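PDB 3TW0: cell wall surface anchor family protein from Streptococcus agalactiae serogroup V, which forms the adhesive tip pilin of group B streptococcal pili, binding magnesium through a von Willebrand factor A fold and probably mediating attachment to host surfaces. Local coordinates for residues M23-A28 with P125-H130; S179-F184 with D213-G218. The protein carries 2 engineered substitutions. All coordinates share one frame; numbering follows the deposited sequence.

Interaction 1: M23-A28 with P125-H130; sequences MNNERA and PKEAEH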
ATOM      1  N   MET A  23      -9.631   5.437  -4.086  1.00 19.83           N
ATOM      2  CA  MET A  23     -10.967   5.028  -3.667  1.00 19.46           C
ATOM      3  C   MET A  23     -11.940   6.218  -3.616  1.00 20.15           C
ATOM      4  O   MET A  23     -13.130   6.015  -3.402  1.00 19.63           O
ATOM      5  CB  MET A  23     -10.941   4.309  -2.299  1.00 19.38           C
ATOM      6  CG  MET A  23     -10.090   3.046  -2.261  1.00 17.65           C
ATOM      7  SD  MET A  23     -10.843   1.630  -3.086  1.00 17.17           S
ATOM      8  CE  MET A  23     -12.171   1.241  -1.982  1.00 16.13           C
ATOM      9  N   ASN A  24     -11.445   7.449  -3.785  1.00 21.48           N
ATOM     10  CA  ASN A  24     -12.344   8.626  -3.837  1.00 23.08           C
ATOM     11  C   ASN A  24     -13.547   8.352  -4.751  1.00 23.70           C
ATOM     12  O   ASN A  24     -13.396   7.761  -5.839  1.00 23.72           O
ATOM     13  CB  ASN A  24     -11.595   9.892  -4.249  1.00 23.43           C
ATOM     14  CG  ASN A  24     -12.517  11.113  -4.386  1.00 24.82           C
ATOM     15  OD1 ASN A  24     -13.151  11.313  -5.421  1.00 27.09           O
ATOM     16  ND2 ASN A  24     -12.590  11.918  -3.345  1.00 24.17           N
ATOM     17  N   ASN A  25     -14.736   8.756  -4.303  1.00 24.39           N
ATOM     18  CA  ASN A  25     -15.994   8.400  -4.995  1.00 25.11           C
ATOM     19  C   ASN A  25     -16.115   8.881  -6.464  1.00 25.56           C
ATOM     20  O   ASN A  25     -16.783   8.247  -7.278  1.00 24.11           O
ATOM     21  CB  ASN A  25     -17.230   8.817  -4.162  1.00 24.65           C
ATOM     22  CG  ASN A  25     -17.394   7.982  -2.894  1.00 23.05           C
ATOM     23  OD1 ASN A  25     -17.286   6.758  -2.918  1.00 19.83           O
ATOM     24  ND2 ASN A  25     -17.664   8.660  -1.767  1.00 23.49           N
ATOM     25  N   GLU A  26     -15.441   9.986  -6.782  1.00 27.30           N
ATOM     26  CA  GLU A  26     -15.355  10.506  -8.163  1.00 29.06           C
ATOM     27  C   GLU A  26     -14.562   9.619  -9.139  1.00 29.91           C
ATOM     28  O   GLU A  26     -14.903   9.569 -10.340  1.00 30.59           O
ATOM     29  CB  GLU A  26     -14.756  11.914  -8.167  1.00 29.40           C
ATOM     30  CG  GLU A  26     -15.647  12.965  -7.504  1.00 32.07           C
ATOM     31  CD  GLU A  26     -15.153  14.378  -7.724  1.00 34.75           C
ATOM     32  OE1 GLU A  26     -15.972  15.315  -7.678  1.00 39.22           O
ATOM     33  OE2 GLU A  26     -13.949  14.561  -7.953  1.00 36.32           O
ATOM     34  N   ARG A  27     -13.529   8.918  -8.637  1.00 29.69           N
ATOM     35  CA  ARG A  27     -12.612   8.113  -9.485  1.00 29.89           C
ATOM     36  C   ARG A  27     -13.327   7.082 -10.339  1.00 30.06           C
ATOM     37  O   ARG A  27     -14.425   6.631  -9.989  1.00 29.06           O
ATOM     38  CB  ARG A  27     -11.547   7.371  -8.649  1.00 29.82           C
ATOM     39  CG  ARG A  27     -10.584   8.255  -7.857  1.00 30.94           C
ATOM     40  CD  ARG A  27      -9.558   8.938  -8.781  1.00 34.86           C
ATOM     41  NE  ARG A  27      -8.581   9.727  -8.029  1.00 38.78           N
ATOM     42  CZ  ARG A  27      -7.329   9.346  -7.788  1.00 39.99           C
ATOM     43  NH1 ARG A  27      -6.863   8.180  -8.246  1.00 42.76           N
ATOM     44  NH2 ARG A  27      -6.531  10.144  -7.105  1.00 40.17           N
ATOM     45  N   ALA A  28     -12.653   6.677 -11.422  1.00 30.40           N
ATOM     46  CA  ALA A  28     -13.191   5.732 -12.401  1.00 31.79           C
ATOM     47  C   ALA A  28     -14.611   6.105 -12.792  1.00 32.31           C
ATOM     48  O   ALA A  28     -15.521   5.278 -12.679  1.00 32.24           O
ATOM     49  CB  ALA A  28     -13.145   4.293 -11.865  1.00 31.72           C
ATOM     50  N   PRO A 125     -15.252   5.155   7.197  1.00 19.88           N
ATOM     51  CA  PRO A 125     -15.418   6.240   6.222  1.00 19.89           C
ATOM     52  C   PRO A 125     -16.232   5.804   4.981  1.00 21.12           C
ATOM     53  O   PRO A 125     -16.261   4.607   4.622  1.00 21.21           O
ATOM     54  CB  PRO A 125     -13.984   6.539   5.810  1.00 19.96           C
ATOM     55  CG  PRO A 125     -13.302   5.184   5.887  1.00 19.92           C
ATOM     56  CD  PRO A 125     -13.881   4.593   7.168  1.00 19.27           C
ATOM     57  N   LYS A 126     -16.860   6.785   4.323  1.00 21.25           N
ATOM     58  CA  LYS A 126     -17.666   6.575   3.127  1.00 21.83           C
ATOM     59  C   LYS A 126     -17.073   7.407   1.998  1.00 21.70           C
ATOM     60  O   LYS A 126     -17.634   7.503   0.907  1.00 21.27           O
ATOM     61  CB  LYS A 126     -19.126   6.996   3.394  1.00 22.04           C
ATOM     62  CG  LYS A 126     -19.827   6.211   4.534  1.00 23.82           C
ATOM     63  CD  LYS A 126     -20.207   4.805   4.085  1.00 28.03           C
ATOM     64  CE  LYS A 126     -20.958   4.023   5.167  1.00 31.25           C
ATOM     65  NZ  LYS A 126     -22.375   4.464   5.290  1.00 33.55           N
ATOM     66  N   GLU A 127     -15.930   8.027   2.267  1.00 22.28           N
ATOM     67  CA  GLU A 127     -15.261   8.844   1.261  1.00 22.27           C
ATOM     68  C   GLU A 127     -13.769   8.774   1.525  1.00 22.42           C
ATOM     69  O   GLU A 127     -13.365   8.489   2.652  1.00 21.41           O
ATOM     70  CB  GLU A 127     -15.801  10.309   1.304  1.00 22.89           C
ATOM     71  CG  GLU A 127     -15.264  11.258   0.204  1.00 22.84           C
ATOM     72  CD  GLU A 127     -15.558  10.769  -1.213  1.00 24.59           C
ATOM     73  OE1 GLU A 127     -16.640  11.091  -1.763  1.00 25.38           O
ATOM     74  OE2 GLU A 127     -14.715  10.045  -1.784  1.00 22.38           O
ATOM     75  N   ALA A 128     -12.972   9.016   0.474  1.00 23.10           N
ATOM     76  CA  ALA A 128     -11.502   9.135   0.541  1.00 23.57           C
ATOM     77  C   ALA A 128     -11.044  10.575   0.165  1.00 24.54           C
ATOM     78  O   ALA A 128     -11.861  11.373  -0.310  1.00 24.99           O
ATOM     79  CB  ALA A 128     -10.864   8.096  -0.375  1.00 23.21           C
ATOM     80  N   GLU A 129      -9.763  10.910   0.369  1.00 25.28           N
ATOM     81  CA  GLU A 129      -9.272  12.291   0.127  1.00 25.93           C
ATOM     82  C   GLU A 129      -9.307  12.716  -1.334  1.00 26.44           C
ATOM     83  O   GLU A 129      -9.216  11.883  -2.247  1.00 24.93           O
ATOM     84  CB  GLU A 129      -7.852  12.541   0.653  1.00 26.09           C
ATOM     85  CG  GLU A 129      -7.582  12.276   2.140  1.00 27.96           C
ATOM     86  CD  GLU A 129      -8.460  13.042   3.110  1.00 27.70           C
ATOM     87  OE1 GLU A 129      -9.060  14.096   2.750  1.00 28.49           O
ATOM     88  OE2 GLU A 129      -8.571  12.552   4.252  1.00 29.19           O
ATOM     89  N   HIS A 130      -9.424  14.033  -1.520  1.00 27.29           N
ATOM     90  CA  HIS A 130      -9.543  14.656  -2.832  1.00 29.10           C
ATOM     91  C   HIS A 130      -8.384  15.622  -3.012  1.00 29.80           C
ATOM     92  O   HIS A 130      -8.040  16.359  -2.090  1.00 29.28           O
ATOM     93  CB  HIS A 130     -10.883  15.413  -2.951  1.00 29.94           C
ATOM     94  CG  HIS A 130     -11.211  15.855  -4.349  1.00 31.93           C
ATOM     95  ND1 HIS A 130     -12.478  15.751  -4.885  1.00 35.01           N
ATOM     96  CD2 HIS A 130     -10.437  16.392  -5.323  1.00 34.18           C
ATOM     97  CE1 HIS A 130     -12.472  16.207  -6.125  1.00 36.09           C
ATOM     98  NE2 HIS A 130     -11.242  16.588  -6.424  1.00 35.59           N
TER

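Interaction 2: S179-F184 with D213-G218; sequences SYAINF and DFIING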
ATOM      1  N   SER A 179       5.109  -0.356  -0.794  1.00 13.30           N
ATOM      2  CA  SER A 179       5.485  -1.674  -0.288  1.00 13.34           C
ATOM      3  C   SER A 179       6.741  -1.595   0.534  1.00 13.19           C
ATOM      4  O   SER A 179       7.538  -0.658   0.371  1.00 13.19           O
ATOM      5  CB  SER A 179       5.695  -2.661  -1.463  1.00 12.80           C
ATOM      6  OG  SER A 179       6.841  -2.272  -2.206  1.00 11.69           O
ATOM      7  N   TYR A 180       6.940  -2.559   1.431  1.00 12.29           N
ATOM      8  CA  TYR A 180       8.276  -2.676   2.045  1.00 12.72           C
ATOM      9  C   TYR A 180       9.342  -3.257   1.099  1.00 13.55           C
ATOM     10  O   TYR A 180       9.034  -4.122   0.271  1.00 13.79           O
ATOM     11  CB  TYR A 180       8.208  -3.418   3.396  1.00 11.89           C
ATOM     12  CG  TYR A 180       7.552  -2.612   4.503  1.00 12.55           C
ATOM     13  CD1 TYR A 180       8.143  -1.432   4.966  1.00 13.30           C
ATOM     14  CD2 TYR A 180       6.359  -3.024   5.093  1.00 13.49           C
ATOM     15  CE1 TYR A 180       7.547  -0.653   5.977  1.00 14.24           C
ATOM     16  CE2 TYR A 180       5.756  -2.262   6.119  1.00 14.92           C
ATOM     17  CZ  TYR A 180       6.369  -1.079   6.555  1.00 15.09           C
ATOM     18  OH  TYR A 180       5.797  -0.314   7.560  1.00 15.25           O
ATOM     19  N   ALA A 181      10.592  -2.771   1.214  1.00 13.29           N
ATOM     20  CA  ALA A 181      11.721  -3.277   0.447  1.00 12.57           C
ATOM     21  C   ALA A 181      12.155  -4.692   0.833  1.00 14.15           C
ATOM     22  O   ALA A 181      12.306  -4.997   2.030  1.00 14.19           O
ATOM     23  CB  ALA A 181      12.937  -2.364   0.606  1.00 11.03           C
ATOM     24  N   ILE A 182      12.475  -5.500  -0.195  1.00 14.53           N
ATOM     25  CA  ILE A 182      13.142  -6.792  -0.024  1.00 13.82           C
ATOM     26  C   ILE A 182      14.624  -6.517   0.265  1.00 14.79           C
ATOM     27  O   ILE A 182      15.264  -5.719  -0.433  1.00 14.27           O
ATOM     28  CB  ILE A 182      12.960  -7.670  -1.267  1.00 13.89           C
ATOM     29  CG1 ILE A 182      11.485  -8.044  -1.422  1.00 13.23           C
ATOM     30  CG2 ILE A 182      13.839  -8.940  -1.174  1.00 13.74           C
ATOM     31  CD1 ILE A 182      11.076  -8.633  -2.819  1.00 14.04           C
ATOM     32  N   ASN A 183      15.160  -7.125   1.325  1.00 15.47           N
ATOM     33  CA  ASN A 183      16.532  -6.796   1.764  1.00 17.53           C
ATOM     34  C   ASN A 183      17.649  -7.461   0.976  1.00 17.09           C
ATOM     35  O   ASN A 183      18.425  -8.229   1.533  1.00 18.30           O
ATOM     36  CB  ASN A 183      16.714  -7.071   3.274  1.00 17.16           C
ATOM     37  CG  ASN A 183      17.895  -6.306   3.889  1.00 21.02           C
ATOM     38  OD1 ASN A 183      18.472  -5.391   3.278  1.00 21.78           O
ATOM     39  ND2 ASN A 183      18.244  -6.673   5.111  1.00 20.69           N
ATOM     40  N   PHE A 184      17.758  -7.135  -0.303  1.00 17.12           N
ATOM     41  CA  PHE A 184      18.897  -7.543  -1.105  1.00 17.59           C
ATOM     42  C   PHE A 184      20.245  -6.999  -0.574  1.00 18.49           C
ATOM     43  O   PHE A 184      20.327  -5.891   0.027  1.00 18.38           O
ATOM     44  CB  PHE A 184      18.720  -7.100  -2.557  1.00 17.14           C
ATOM     45  CG  PHE A 184      17.595  -7.786  -3.279  1.00 18.82           C
ATOM     46  CD1 PHE A 184      17.744  -9.084  -3.769  1.00 17.21           C
ATOM     47  CD2 PHE A 184      16.381  -7.125  -3.483  1.00 17.94           C
ATOM     48  CE1 PHE A 184      16.693  -9.733  -4.458  1.00 15.17           C
ATOM     49  CE2 PHE A 184      15.345  -7.747  -4.176  1.00 19.59           C
ATOM     50  CZ  PHE A 184      15.504  -9.076  -4.659  1.00 17.57           C
ATOM     51  N   ASP A 213      13.512 -10.738   6.009  1.00 17.91           N
ATOM     52  CA  ASP A 213      14.236 -10.382   4.802  1.00 16.86           C
ATOM     53  C   ASP A 213      13.577  -9.216   4.076  1.00 16.12           C
ATOM     54  O   ASP A 213      13.875  -8.976   2.904  1.00 16.28           O
ATOM     55  CB  ASP A 213      14.348 -11.575   3.850  1.00 16.75           C
ATOM     56  CG  ASP A 213      15.192 -12.688   4.423  1.00 19.75           C
ATOM     57  OD1 ASP A 213      16.353 -12.427   4.822  1.00 19.76           O
ATOM     58  OD2 ASP A 213      14.685 -13.821   4.487  1.00 19.40           O
ATOM     59  N   PHE A 214      12.668  -8.528   4.766  1.00 15.92           N
ATOM     60  CA  PHE A 214      12.213  -7.188   4.355  1.00 15.43           C
ATOM     61  C   PHE A 214      12.881  -6.136   5.265  1.00 16.12           C
ATOM     62  O   PHE A 214      13.253  -6.424   6.419  1.00 16.40           O
ATOM     63  CB  PHE A 214      10.686  -7.041   4.445  1.00 14.60           C
ATOM     64  CG  PHE A 214       9.917  -7.702   3.307  1.00 14.72           C
ATOM     65  CD1 PHE A 214       9.517  -6.963   2.181  1.00 12.46           C
ATOM     66  CD2 PHE A 214       9.560  -9.050   3.384  1.00 14.85           C
ATOM     67  CE1 PHE A 214       8.780  -7.554   1.122  1.00 11.45           C
ATOM     68  CE2 PHE A 214       8.824  -9.669   2.354  1.00 12.19           C
ATOM     69  CZ  PHE A 214       8.433  -8.927   1.208  1.00 14.77           C
ATOM     70  N   ILE A 215      13.063  -4.929   4.721  1.00 16.11           N
ATOM     71  CA  ILE A 215      13.574  -3.788   5.487  1.00 16.09           C
ATOM     72  C   ILE A 215      12.412  -3.146   6.186  1.00 15.30           C
ATOM     73  O   ILE A 215      11.593  -2.468   5.587  1.00 16.12           O
ATOM     74  CB  ILE A 215      14.312  -2.753   4.591  1.00 16.61           C
ATOM     75  CG1 ILE A 215      15.364  -3.486   3.733  1.00 14.01           C
ATOM     76  CG2 ILE A 215      14.978  -1.656   5.454  1.00 14.99           C
ATOM     77  CD1 ILE A 215      16.316  -2.555   2.933  1.00 14.88           C
ATOM     78  N   ILE A 216      12.351  -3.368   7.478  1.00 15.86           N
ATOM     79  CA  ILE A 216      11.207  -2.977   8.273  1.00 17.31           C
ATOM     80  C   ILE A 216      11.626  -2.082   9.431  1.00 17.30           C
ATOM     81  O   ILE A 216      10.798  -1.367   9.994  1.00 18.45           O
ATOM     82  CB  ILE A 216      10.535  -4.254   8.864  1.00 17.06           C
ATOM     83  CG1 ILE A 216      10.017  -5.149   7.723  1.00 19.55           C
ATOM     84  CG2 ILE A 216       9.458  -3.914   9.849  1.00 18.59           C
ATOM     85  CD1 ILE A 216       8.873  -4.653   7.035  1.00 18.96           C
ATOM     86  N   ASN A 217      12.894  -2.172   9.810  1.00 18.05           N
ATOM     87  CA  ASN A 217      13.421  -1.499  11.011  1.00 19.19           C
ATOM     88  C   ASN A 217      13.845  -0.051  10.686  1.00 17.92           C
ATOM     89  O   ASN A 217      15.029   0.259  10.596  1.00 18.77           O
ATOM     90  CB  ASN A 217      14.581  -2.312  11.613  1.00 19.11           C
ATOM     91  CG  ASN A 217      14.944  -1.877  13.048  1.00 24.34           C
ATOM     92  OD1 ASN A 217      14.065  -1.498  13.853  1.00 30.96           O
ATOM     93  ND2 ASN A 217      16.234  -1.940  13.378  1.00 25.50           N
ATOM     94  N   GLY A 218      12.859   0.807  10.464  1.00 17.62           N
ATOM     95  CA  GLY A 218      13.095   2.247  10.236  1.00 17.18           C
ATOM     96  C   GLY A 218      11.765   2.933  10.078  1.00 16.98           C
ATOM     97  O   GLY A 218      10.759   2.268   9.839  1.00 16.71           O
TER
HETATM   98  O   HOH W   1      11.078  -1.124   3.386  1.00 19.60           O
HETATM   99  O   HOH W   2      15.756  -7.200   6.454  1.00 32.00           O

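Interaction 1: M23-A28 with P125-H130
E127 reaches across to N25 and lays its carboxylate over the turn that starts at N24. Its CG lies anti to the backbone N (chi1 -175°) and the chain then bends at chi2, which folds the carboxylate back toward its own main chain. E127 OE2 is held twice: on its syn lone pair by N25 N, 2.8 Å away and nearly straight, and on its anti side by A128 N at 3.0 Å. The N25 amide, its plane steeply turned against the carboxylate, gives a straight bond from ND2 to K126 O at 2.9 Å and a weak, bent one to E127 OE1; its OD1 accepts from L35 N. N24 ND2 donates to A128 O at 3.2 Å, from above the carbonyl plane, while N24 OD1 caps E26 N at 3.0 Å and so ties the type I turn N24-R27 together ahead of helix 27-30.

The buried, tightly packed part surrounds A128 CB, 3.5 Å from N24 N and 4.2 Å from M23 CB, with M23 continuing toward D18 and D173 of the magnesium-binding region. The rim is looser: E26 is exposed, H130 partly so, and K126 turns away to a salt bridge with E42.

Every strong bond across the contact runs from an asparagine of 23-28 to an acceptor of 125-130. These bonds probably hold 125-130 against the turn directly after D18-S20-S22, the DxSxS signature of a metal-ion-dependent adhesion site. Separately, the two N-H groups on E127 OE2 would favour the ionised carboxylate.

Interaction 2: S179-F184 with D213-G218
I216 lays its CD1 methyl over one face of the Y180 ring, 3.7 Å from the centroid, a CH-pi contact displaced toward the CG side of the ring. Beside it the two backbones join in a single antiparallel bridge, with I182 and F214 as a non-hydrogen-bonded pair. I215 N donates to A181 O at 2.8 Å, nearly along the C=O axis, and N183 N donates to D213 O over the same length with an angle of 171° at the hydrogen.

The F214 side chain can be followed outward from the bridge. Its CG stands anti to the carbonyl carbon (chi1 -77°), which sends the ring across 180-182. F214 CB lies 3.6 Å from A181 O, and CG follows at a similar distance from that oxygen. CD1 is near both A181 O and Y180 O, and also meets Y180 CB; F214 CE1 touches I182 CG1 at 3.7 Å, and F214 CZ, at the tip, is 4.1 Å from I182 CG1. Y180 O lies at the edge of the ring, near its plane.

On the more open flank I215 CD1 packs against A181 CB and N183 OD1. One water accepts from A181 N and donates to I215 O, extending the pairing beyond the bridge; another donates to F214 O and is weakly bonded by N183 ND2.

Helix 145-159 touches Y180 and F214 through K147, M150 and Q146, and helix 302-312 covers F214 and I182 with P304, Y308 and L307. F199 of helix 192-201 packs on I182 and D213, so the bridge joins the two loops flanking that helix, where D213 also pairs with K202.

Overall arrangement
From the N terminus, strand 11-18 of the central parallel sheet runs into 23-28. Helix 33-48, strands 55-61 and 70-78 and helix 114-122 intervene before 125-130 closes interaction 1. The chain then passes helix 145-159 and strand 165-172 to reach 179-184, and a short excursion through helix 192-201 brings back 213-218 to close interaction 2. The two loops follow in series, neither enclosing nor crossing the other. Their centres lie 30 Å apart, on opposite sides of the chain's centre: interaction 1 joins loops near the magnesium site, interaction 2 joins loops packed among helices 145-159, 192-201 and 302-312.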